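Local coordinates for cytolethal distending toxin protein B (Haemophilus ducreyi, PDB 1SR4) that forms the DNase I-like subunit of a three-protein bacterial genotoxin and probably damages host DNA, which would lead to cell-cycle arrest and cell death, at residues N26-L31 / Y69-G74; G33-D38 / M240-R245; L150-F155 / R190-V195. All coordinates share one frame; numbering follows the deposited sequence.

Interaction 1 (N26-L31 / Y69-G74); sequences NVRQLL and YTWNLG
The indole of W71 reaches out from strand 67-72 and meets helix 20-31 with its six-membered ring foremost. Its CG stands anti to the backbone N (chi1 177°), which carries the ring across the wide gap between the two backbones. V27 comes in at the ring edge, CG1 lying 3.9 Å from W71 CZ3. From the next position on the helix, R28 runs its aliphatic part obliquely across the same end of the ring, with CG 3.8 Å from W71 CH2. The R28 chain then bends at chi3 (74°), and the guanidinium plane stands nearly upright to the indole, 83° away, so the two do not stack. L73 turns back beneath the tryptophan and lays CD2 over one indole face, offset toward the rim. Its other methyl, CD1, meets L31 CB at 3.9 Å, the two leucines crossing at about a right angle.

R28 carries the polar part. NH2 sits 2.7 Å from L73 O, but the angle is too poor for a hydrogen bond. In the guanidinium plane, NH2 donates to water 1 at 2.9 Å, and the water, 2.9 Å from G74 O as well, links the arginine to that carbonyl. NH1 is hydrogen-bonded to N24, one helical turn earlier. The strand end is shaped by an Asx turn, G74 N donating to N72 OD1 at 2.8 Å.

Beside R28 lie P99 of the protein C chain and V205 of the subunit A chain. Direct helix-to-strand attachment is thus apolar; N24 and water 1 hold the guanidinium, and L73 O would probably favour its charge electrostatically.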
loop_
_atom_site.group_PDB
_atom_site.type_symbol
_atom_site.label_atom_id
_atom_site.label_comp_id
_atom_site.label_asym_id
_atom_site.label_seq_id
_atom_site.Cartn_x
_atom_site.Cartn_y
_atom_site.Cartn_z
ATOM N N ASN B 26 -3.761 1.375 3.324
ATOM C CA ASN B 26 -3.056 1.157 2.062
ATOM C C ASN B 26 -3.522 1.894 0.796
ATOM O O ASN B 26 -2.696 2.488 0.088
ATOM C CB ASN B 26 -2.992 -0.341 1.781
ATOM C CG ASN B 26 -2.320 -1.109 2.902
ATOM O OD1 ASN B 26 -2.931 -1.967 3.535
ATOM N ND2 ASN B 26 -1.056 -0.797 3.160
ATOM N N VAL B 27 -4.814 1.853 0.480
ATOM C CA VAL B 27 -5.258 2.552 -0.724
ATOM C C VAL B 27 -4.877 4.034 -0.671
ATOM O O VAL B 27 -4.426 4.576 -1.664
ATOM C CB VAL B 27 -6.769 2.407 -0.955
ATOM C CG1 VAL B 27 -7.202 3.248 -2.166
ATOM C CG2 VAL B 27 -7.104 0.947 -1.220
ATOM N N ARG B 28 -5.033 4.685 0.482
ATOM C CA ARG B 28 -4.655 6.091 0.582
ATOM C C ARG B 28 -3.172 6.284 0.265
ATOM O O ARG B 28 -2.798 7.214 -0.433
ATOM C CB ARG B 28 -4.952 6.639 1.982
ATOM C CG ARG B 28 -6.423 6.560 2.382
ATOM C CD ARG B 28 -6.654 7.115 3.788
ATOM N NE ARG B 28 -6.554 8.554 3.769
ATOM C CZ ARG B 28 -7.582 9.376 3.888
ATOM N NH1 ARG B 28 -8.806 8.907 4.059
ATOM N NH2 ARG B 28 -7.378 10.667 3.780
ATOM N N GLN B 29 -2.319 5.406 0.771
ATOM C CA GLN B 29 -0.894 5.539 0.496
ATOM C C GLN B 29 -0.540 5.291 -0.976
ATOM O O GLN B 29 0.393 5.905 -1.506
ATOM C CB GLN B 29 -0.092 4.605 1.436
ATOM C CG GLN B 29 -0.098 5.105 2.895
ATOM C CD GLN B 29 0.442 4.101 3.927
ATOM O OE1 GLN B 29 1.082 3.106 3.576
ATOM N NE2 GLN B 29 0.191 4.382 5.220
ATOM N N LEU B 30 -1.282 4.417 -1.653
ATOM C CA LEU B 30 -0.990 4.137 -3.061
ATOM C C LEU B 30 -1.300 5.344 -3.955
ATOM O O LEU B 30 -0.726 5.500 -5.041
ATOM C CB LEU B 30 -1.801 2.919 -3.551
ATOM C CG LEU B 30 -1.547 1.599 -2.801
ATOM C CD1 LEU B 30 -2.412 0.513 -3.430
ATOM C CD2 LEU B 30 -0.065 1.191 -2.859
ATOM N N LEU B 31 -2.217 6.187 -3.499
ATOM C CA LEU B 31 -2.618 7.365 -4.273
ATOM C C LEU B 31 -1.893 8.676 -3.938
ATOM O O LEU B 31 -2.009 9.647 -4.672
ATOM C CB LEU B 31 -4.127 7.587 -4.093
ATOM C CG LEU B 31 -5.043 6.456 -4.572
ATOM C CD1 LEU B 31 -6.417 6.565 -3.906
ATOM C CD2 LEU B 31 -5.156 6.509 -6.082
ATOM N N TYR B 69 -18.432 7.518 -7.822
ATOM C CA TYR B 69 -18.370 8.165 -6.511
ATOM C C TYR B 69 -17.178 9.116 -6.502
ATOM O O TYR B 69 -16.296 9.024 -7.355
ATOM C CB TYR B 69 -18.111 7.138 -5.395
ATOM C CG TYR B 69 -19.248 6.197 -5.097
ATOM C CD1 TYR B 69 -20.028 6.352 -3.944
ATOM C CD2 TYR B 69 -19.546 5.152 -5.962
ATOM C CE1 TYR B 69 -21.086 5.470 -3.668
ATOM C CE2 TYR B 69 -20.592 4.272 -5.700
ATOM C CZ TYR B 69 -21.359 4.435 -4.555
ATOM O OH TYR B 69 -22.408 3.574 -4.323
ATOM N N THR B 70 -17.172 10.033 -5.538
ATOM C CA THR B 70 -16.022 10.899 -5.329
ATOM C C THR B 70 -15.609 10.591 -3.884
ATOM O O THR B 70 -16.437 10.219 -3.035
ATOM C CB THR B 70 -16.319 12.422 -5.475
ATOM O OG1 THR B 70 -17.338 12.817 -4.552
ATOM C CG2 THR B 70 -16.727 12.759 -6.917
ATOM N N TRP B 71 -14.321 10.724 -3.611
ATOM C CA TRP B 71 -13.799 10.430 -2.291
ATOM C C TRP B 71 -12.702 11.439 -2.021
ATOM O O TRP B 71 -11.813 11.621 -2.847
ATOM C CB TRP B 71 -13.251 9.001 -2.285
ATOM C CG TRP B 71 -12.615 8.568 -1.005
ATOM C CD1 TRP B 71 -13.011 8.874 0.260
ATOM C CD2 TRP B 71 -11.498 7.682 -0.874
ATOM N NE1 TRP B 71 -12.215 8.233 1.179
ATOM C CE2 TRP B 71 -11.276 7.492 0.507
ATOM C CE3 TRP B 71 -10.670 7.024 -1.792
ATOM C CZ2 TRP B 71 -10.254 6.671 0.997
ATOM C CZ3 TRP B 71 -9.652 6.205 -1.308
ATOM C CH2 TRP B 71 -9.455 6.038 0.078
ATOM N N ASN B 72 -12.779 12.100 -0.874
ATOM C CA ASN B 72 -11.805 13.124 -0.520
ATOM C C ASN B 72 -10.672 12.562 0.326
ATOM O O ASN B 72 -10.878 12.203 1.479
ATOM C CB ASN B 72 -12.506 14.265 0.229
ATOM C CG ASN B 72 -11.571 15.421 0.536
ATOM O OD1 ASN B 72 -10.411 15.429 0.098
ATOM N ND2 ASN B 72 -12.068 16.405 1.290
ATOM N N LEU B 73 -9.475 12.493 -0.249
ATOM C CA LEU B 73 -8.304 11.969 0.460
ATOM C C LEU B 73 -7.706 13.038 1.379
ATOM O O LEU B 73 -6.808 12.759 2.179
ATOM C CB LEU B 73 -7.236 11.511 -0.546
ATOM C CG LEU B 73 -7.638 10.432 -1.557
ATOM C CD1 LEU B 73 -6.554 10.310 -2.628
ATOM C CD2 LEU B 73 -7.845 9.098 -0.846
ATOM N N GLY B 74 -8.186 14.269 1.237
ATOM C CA GLY B 74 -7.702 15.341 2.078
ATOM C C GLY B 74 -8.771 15.773 3.066
ATOM O O GLY B 74 -9.720 15.030 3.341
HETATM O O HOH W 1 -9.720 12.281 4.203
#

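Interaction 2 (G33-D38 / M240-R245); sequences GEQGAD and MLNQLR
Q35 stands at the third position of the type I turn G33-G36 and holds an extended chain beyond CG, so that its amide comes up beside that of N242. N242 has CG in the crowded position between the backbone N and carbonyl carbon (chi1 55°), which turns ND2 toward the turn. The two amides cross obliquely, Q35 OE1 being 3.5 Å from N242 ND2, and no hydrogen bond spans the segments. The amide NH2 of Q35 instead donates to M101 O of the subunit A chain.

Q243 is folded at chi2 (-56°), which brings its amide back against the turn: NE2 lies 3.4 Å from G36 CA, and OE1 is 3.6 Å from Q35 CB. NE2 is hydrogen-bonded to S32 O, just ahead of the turn. M240 extends with CG anti to the backbone N and sets its CE methyl 3.6 Å from Q35 O and 4.3 Å from A37 CB. R245 braces its own loop, since NH1 donates almost straight (171°) to N242 O at 2.9 Å and to L244 O, each acceptor lying close to the guanidinium plane but the donor standing above each carbonyl plane.

This is loop-to-loop packing at the eight-stranded sheet of a DNase I-like fold, joining the turn before strand 39-43 to the loop leaving outermost strand 235-239; A37 and M240 rest on A8 of strand 7-11, and subunit A docks here.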
loop_
_atom_site.group_PDB
_atom_site.type_symbol
_atom_site.label_atom_id
_atom_site.label_comp_id
_atom_site.label_asym_id
_atom_site.label_seq_id
_atom_site.Cartn_x
_atom_site.Cartn_y
_atom_site.Cartn_z
ATOM N N GLY B 33 1.323 11.487 -2.758
ATOM C CA GLY B 33 2.659 11.878 -3.139
ATOM C C GLY B 33 2.838 12.029 -4.627
ATOM O O GLY B 33 1.934 11.741 -5.407
ATOM N N GLU B 34 4.024 12.493 -5.005
ATOM C CA GLU B 34 4.415 12.705 -6.394
ATOM C C GLU B 34 4.355 11.428 -7.223
ATOM O O GLU B 34 4.153 11.485 -8.432
ATOM C CB GLU B 34 5.860 13.243 -6.449
ATOM C CG GLU B 34 6.015 14.769 -6.434
ATOM C CD GLU B 34 7.483 15.208 -6.316
ATOM O OE1 GLU B 34 8.354 14.542 -6.911
ATOM O OE2 GLU B 34 7.769 16.223 -5.634
ATOM N N GLN B 35 4.559 10.276 -6.584
ATOM C CA GLN B 35 4.563 9.004 -7.309
ATOM C C GLN B 35 3.278 8.183 -7.137
ATOM O O GLN B 35 3.222 7.015 -7.508
ATOM C CB GLN B 35 5.783 8.181 -6.883
ATOM C CG GLN B 35 7.118 8.949 -7.060
ATOM C CD GLN B 35 8.341 8.207 -6.507
ATOM O OE1 GLN B 35 8.953 7.395 -7.194
ATOM N NE2 GLN B 35 8.690 8.487 -5.258
ATOM N N GLY B 36 2.251 8.804 -6.576
ATOM C CA GLY B 36 0.981 8.120 -6.369
ATOM C C GLY B 36 0.341 7.742 -7.689
ATOM O O GLY B 36 0.565 8.400 -8.706
ATOM N N ALA B 37 -0.479 6.696 -7.692
ATOM C CA ALA B 37 -1.103 6.281 -8.944
ATOM C C ALA B 37 -2.172 7.235 -9.426
ATOM O O ALA B 37 -2.918 7.807 -8.633
ATOM C CB ALA B 37 -1.711 4.870 -8.802
ATOM N N ASP B 38 -2.240 7.396 -10.740
ATOM C CA ASP B 38 -3.273 8.209 -11.380
ATOM C C ASP B 38 -4.540 7.354 -11.486
ATOM O O ASP B 38 -5.670 7.867 -11.491
ATOM C CB ASP B 38 -2.845 8.580 -12.796
ATOM C CG ASP B 38 -1.629 9.456 -12.810
ATOM O OD1 ASP B 38 -1.720 10.572 -12.270
ATOM O OD2 ASP B 38 -0.593 9.032 -13.348
ATOM N N MET B 240 4.719 -2.028 -5.912
ATOM C CA MET B 240 4.704 -0.590 -5.603
ATOM C C MET B 240 5.155 -0.292 -4.170
ATOM O O MET B 240 4.470 0.397 -3.412
ATOM C CB MET B 240 3.295 -0.018 -5.828
ATOM C CG MET B 240 3.249 1.513 -5.834
ATOM S SD MET B 240 1.644 2.044 -6.406
ATOM C CE MET B 240 2.030 3.599 -7.194
ATOM N N LEU B 241 6.338 -0.777 -3.825
ATOM C CA LEU B 241 6.846 -0.621 -2.475
ATOM C C LEU B 241 7.248 0.788 -2.106
ATOM O O LEU B 241 7.326 1.116 -0.928
ATOM C CB LEU B 241 8.012 -1.584 -2.257
ATOM C CG LEU B 241 7.717 -3.054 -2.582
ATOM C CD1 LEU B 241 8.997 -3.864 -2.432
ATOM C CD2 LEU B 241 6.621 -3.592 -1.669
ATOM N N ASN B 242 7.492 1.632 -3.104
ATOM C CA ASN B 242 7.880 3.013 -2.832
ATOM C C ASN B 242 6.736 3.836 -2.215
ATOM O O ASN B 242 6.957 4.930 -1.695
ATOM C CB ASN B 242 8.387 3.673 -4.120
ATOM C CG ASN B 242 7.395 3.594 -5.250
ATOM O OD1 ASN B 242 6.901 2.519 -5.591
ATOM N ND2 ASN B 242 7.103 4.736 -5.849
ATOM N N GLN B 243 5.523 3.289 -2.247
ATOM C CA GLN B 243 4.370 3.992 -1.696
ATOM C C GLN B 243 4.003 3.607 -0.250
ATOM O O GLN B 243 3.305 4.367 0.435
ATOM C CB GLN B 243 3.151 3.762 -2.587
ATOM C CG GLN B 243 3.199 4.456 -3.945
ATOM C CD GLN B 243 3.403 5.964 -3.844
ATOM O OE1 GLN B 243 4.514 6.457 -4.016
ATOM N NE2 GLN B 243 2.326 6.699 -3.560
ATOM N N LEU B 244 4.515 2.471 0.224
ATOM C CA LEU B 244 4.177 1.973 1.559
ATOM C C LEU B 244 4.827 2.667 2.764
ATOM O O LEU B 244 6.005 3.016 2.736
ATOM C CB LEU B 244 4.462 0.463 1.621
ATOM C CG LEU B 244 3.948 -0.339 0.417
ATOM C CD1 LEU B 244 4.213 -1.818 0.635
ATOM C CD2 LEU B 244 2.456 -0.109 0.227
ATOM N N ARG B 245 4.029 2.857 3.813
ATOM C CA ARG B 245 4.480 3.467 5.070
ATOM C C ARG B 245 3.846 2.637 6.194
ATOM O O ARG B 245 3.911 3.006 7.356
ATOM C CB ARG B 245 3.963 4.898 5.182
ATOM C CG ARG B 245 4.177 5.764 3.931
ATOM C CD ARG B 245 5.627 6.141 3.751
ATOM N NE ARG B 245 5.805 7.130 2.672
ATOM C CZ ARG B 245 6.179 6.829 1.428
ATOM N NH1 ARG B 245 6.418 5.565 1.081
ATOM N NH2 ARG B 245 6.326 7.794 0.529
#

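Interaction 3 (L150-F155 / R190-V195); sequences LIRNIF and RQEPAV
With CG anti to the backbone N in both residues (chi1 173° in R152, 175° in F155), these two side chains leave helix 147-159 toward the segment 190-195, while E192 doubles back at chi2 (-68°) to offer its carboxylate to the arginine. The R152 chain bends at chi3, and its CD is pressed against the carboxylate, 3.1 Å from E192 OE1. NE and E192 OE2 form a salt bridge at 3.6 Å; the carboxylate lies at the guanidinium edge, but the two planes are well apart in tilt, so the pairing is loose rather than a flat, two-pronged one. R152 has a second anionic partner in D115, bridged through NH2, and NH1 makes a weak hydrogen bond to N153 OD1.

V195 packs between two helix side chains. Its CG1 touches I151 CG2 at 3.6 Å, and CG2 lies 3.7 Å from F155 CD2. The F155 ring turns one face to the backbone of A194 and V195, and its CE2 stands 4.2 Å from A194 CB.

E192, at the N-cap position of helix 193-197, engages the arginine where that short helix starts. I151 and F155 also reach strand 171-175, and I154 packs on it. The contact sets the start of helix 193-197, which leads into edge strand 200-202, against helix 147-159, packed on one sheet of the four-layered alpha-beta-beta-alpha sandwich of the DNase I-like fold.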
loop_
_atom_site.group_PDB
_atom_site.type_symbol
_atom_site.label_atom_id
_atom_site.label_comp_id
_atom_site.label_asym_id
_atom_site.label_seq_id
_atom_site.Cartn_x
_atom_site.Cartn_y
_atom_site.Cartn_z
ATOM N N LEU B 150 -11.549 -13.633 -21.860
ATOM C CA LEU B 150 -11.803 -12.276 -21.367
ATOM C C LEU B 150 -10.932 -11.300 -22.179
ATOM O O LEU B 150 -11.422 -10.295 -22.682
ATOM C CB LEU B 150 -11.466 -12.160 -19.874
ATOM C CG LEU B 150 -11.826 -10.833 -19.189
ATOM C CD1 LEU B 150 -13.317 -10.578 -19.325
ATOM C CD2 LEU B 150 -11.432 -10.878 -17.711
ATOM N N ILE B 151 -9.646 -11.616 -22.314
ATOM C CA ILE B 151 -8.714 -10.783 -23.076
ATOM C C ILE B 151 -9.162 -10.711 -24.551
ATOM O O ILE B 151 -9.182 -9.634 -25.152
ATOM C CB ILE B 151 -7.264 -11.359 -23.012
ATOM C CG1 ILE B 151 -6.777 -11.414 -21.553
ATOM C CG2 ILE B 151 -6.312 -10.515 -23.877
ATOM C CD1 ILE B 151 -6.895 -10.121 -20.831
ATOM N N ARG B 152 -9.517 -11.858 -25.131
ATOM C CA ARG B 152 -9.983 -11.890 -26.515
ATOM C C ARG B 152 -11.222 -11.016 -26.710
ATOM O O ARG B 152 -11.306 -10.257 -27.684
ATOM C CB ARG B 152 -10.287 -13.332 -26.957
ATOM C CG ARG B 152 -10.955 -13.420 -28.344
ATOM C CD ARG B 152 -11.242 -14.861 -28.762
ATOM N NE ARG B 152 -11.959 -15.599 -27.724
ATOM C CZ ARG B 152 -13.177 -15.290 -27.288
ATOM N NH1 ARG B 152 -13.822 -14.256 -27.805
ATOM N NH2 ARG B 152 -13.745 -16.005 -26.324
ATOM N N ASN B 153 -12.190 -11.098 -25.800
ATOM C CA ASN B 153 -13.392 -10.286 -25.956
ATOM C C ASN B 153 -13.070 -8.796 -25.834
ATOM O O ASN B 153 -13.681 -7.966 -26.507
ATOM C CB ASN B 153 -14.468 -10.683 -24.941
ATOM C CG ASN B 153 -15.131 -12.010 -25.285
ATOM O OD1 ASN B 153 -14.971 -12.521 -26.389
ATOM N ND2 ASN B 153 -15.889 -12.563 -24.346
ATOM N N ILE B 154 -12.118 -8.449 -24.975
ATOM C CA ILE B 154 -11.734 -7.047 -24.834
ATOM C C ILE B 154 -11.105 -6.614 -26.158
ATOM O O ILE B 154 -11.416 -5.547 -26.685
ATOM C CB ILE B 154 -10.724 -6.848 -23.669
ATOM C CG1 ILE B 154 -11.447 -7.052 -22.325
ATOM C CG2 ILE B 154 -10.085 -5.457 -23.748
ATOM C CD1 ILE B 154 -10.525 -7.051 -21.123
ATOM N N PHE B 155 -10.228 -7.457 -26.697
ATOM C CA PHE B 155 -9.562 -7.164 -27.970
ATOM C C PHE B 155 -10.572 -6.897 -29.095
ATOM O O PHE B 155 -10.509 -5.867 -29.772
ATOM C CB PHE B 155 -8.662 -8.337 -28.379
ATOM C CG PHE B 155 -8.017 -8.170 -29.735
ATOM C CD1 PHE B 155 -6.943 -7.304 -29.911
ATOM C CD2 PHE B 155 -8.499 -8.868 -30.839
ATOM C CE1 PHE B 155 -6.359 -7.136 -31.173
ATOM C CE2 PHE B 155 -7.924 -8.709 -32.097
ATOM C CZ PHE B 155 -6.855 -7.842 -32.266
ATOM N N ARG B 190 -1.541 -17.734 -27.042
ATOM C CA ARG B 190 -1.091 -18.056 -28.390
ATOM C C ARG B 190 -2.164 -18.755 -29.228
ATOM O O ARG B 190 -2.053 -18.830 -30.453
ATOM C CB ARG B 190 0.176 -18.901 -28.320
ATOM C CG ARG B 190 1.363 -18.099 -27.881
ATOM C CD ARG B 190 2.527 -18.980 -27.534
ATOM N NE ARG B 190 3.676 -18.177 -27.133
ATOM C CZ ARG B 190 4.798 -18.685 -26.639
ATOM N NH1 ARG B 190 4.921 -20.000 -26.480
ATOM N NH2 ARG B 190 5.800 -17.878 -26.309
ATOM N N GLN B 191 -3.200 -19.263 -28.562
ATOM C CA GLN B 191 -4.304 -19.924 -29.247
ATOM C C GLN B 191 -5.169 -18.882 -29.971
ATOM O O GLN B 191 -6.073 -19.229 -30.735
ATOM C CB GLN B 191 -5.157 -20.694 -28.247
ATOM C CG GLN B 191 -4.422 -21.815 -27.525
ATOM C CD GLN B 191 -3.759 -22.804 -28.478
ATOM O OE1 GLN B 191 -2.609 -22.618 -28.895
ATOM N NE2 GLN B 191 -4.492 -23.857 -28.839
ATOM N N GLU B 192 -4.897 -17.606 -29.710
ATOM C CA GLU B 192 -5.615 -16.500 -30.351
ATOM C C GLU B 192 -4.501 -15.651 -30.930
ATOM O O GLU B 192 -4.130 -14.626 -30.359
ATOM C CB GLU B 192 -6.402 -15.659 -29.334
ATOM C CG GLU B 192 -7.623 -16.320 -28.707
ATOM C CD GLU B 192 -8.765 -16.553 -29.686
ATOM O OE1 GLU B 192 -8.938 -15.760 -30.641
ATOM O OE2 GLU B 192 -9.510 -17.531 -29.482
ATOM N N PRO B 193 -3.951 -16.068 -32.080
ATOM C CA PRO B 193 -2.858 -15.344 -32.734
ATOM C C PRO B 193 -3.009 -13.832 -32.828
ATOM O O PRO B 193 -2.087 -13.106 -32.482
ATOM C CB PRO B 193 -2.773 -16.014 -34.108
ATOM C CG PRO B 193 -3.205 -17.428 -33.809
ATOM C CD PRO B 193 -4.407 -17.192 -32.917
ATOM N N ALA B 194 -4.154 -13.345 -33.287
ATOM C CA ALA B 194 -4.325 -11.902 -33.415
ATOM C C ALA B 194 -4.259 -11.169 -32.071
ATOM O O ALA B 194 -3.740 -10.057 -31.980
ATOM C CB ALA B 194 -5.644 -11.585 -34.125
ATOM N N VAL B 195 -4.781 -11.793 -31.029
ATOM C CA VAL B 195 -4.764 -11.180 -29.710
ATOM C C VAL B 195 -3.340 -11.190 -29.177
ATOM O O VAL B 195 -2.809 -10.162 -28.728
ATOM C CB VAL B 195 -5.672 -11.953 -28.733
ATOM C CG1 VAL B 195 -5.546 -11.366 -27.333
ATOM C CG2 VAL B 195 -7.110 -11.890 -29.209
#

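In the fold
Interactions 1 and 2 are neighbours, their centres 12 Å apart, and they meet around Q29 and L30 of helix 20-31. There A37 N is within hydrogen-bonding distance of L30 O at 2.9 Å, and R245 N is 3.0 Å from Q29 OE1; these probable hydrogen bonds join the helix of interaction 1 to both segments of interaction 2. Both touch subunit A and protein C of the toxin. Interaction 3 lies across the chain's centre, about 34 Å from interaction 1 and 32 Å from interaction 2 between centres, and no other protein chain touches it. One pair therefore borders the assembly interface, the third belonging to the other sheet's helical side.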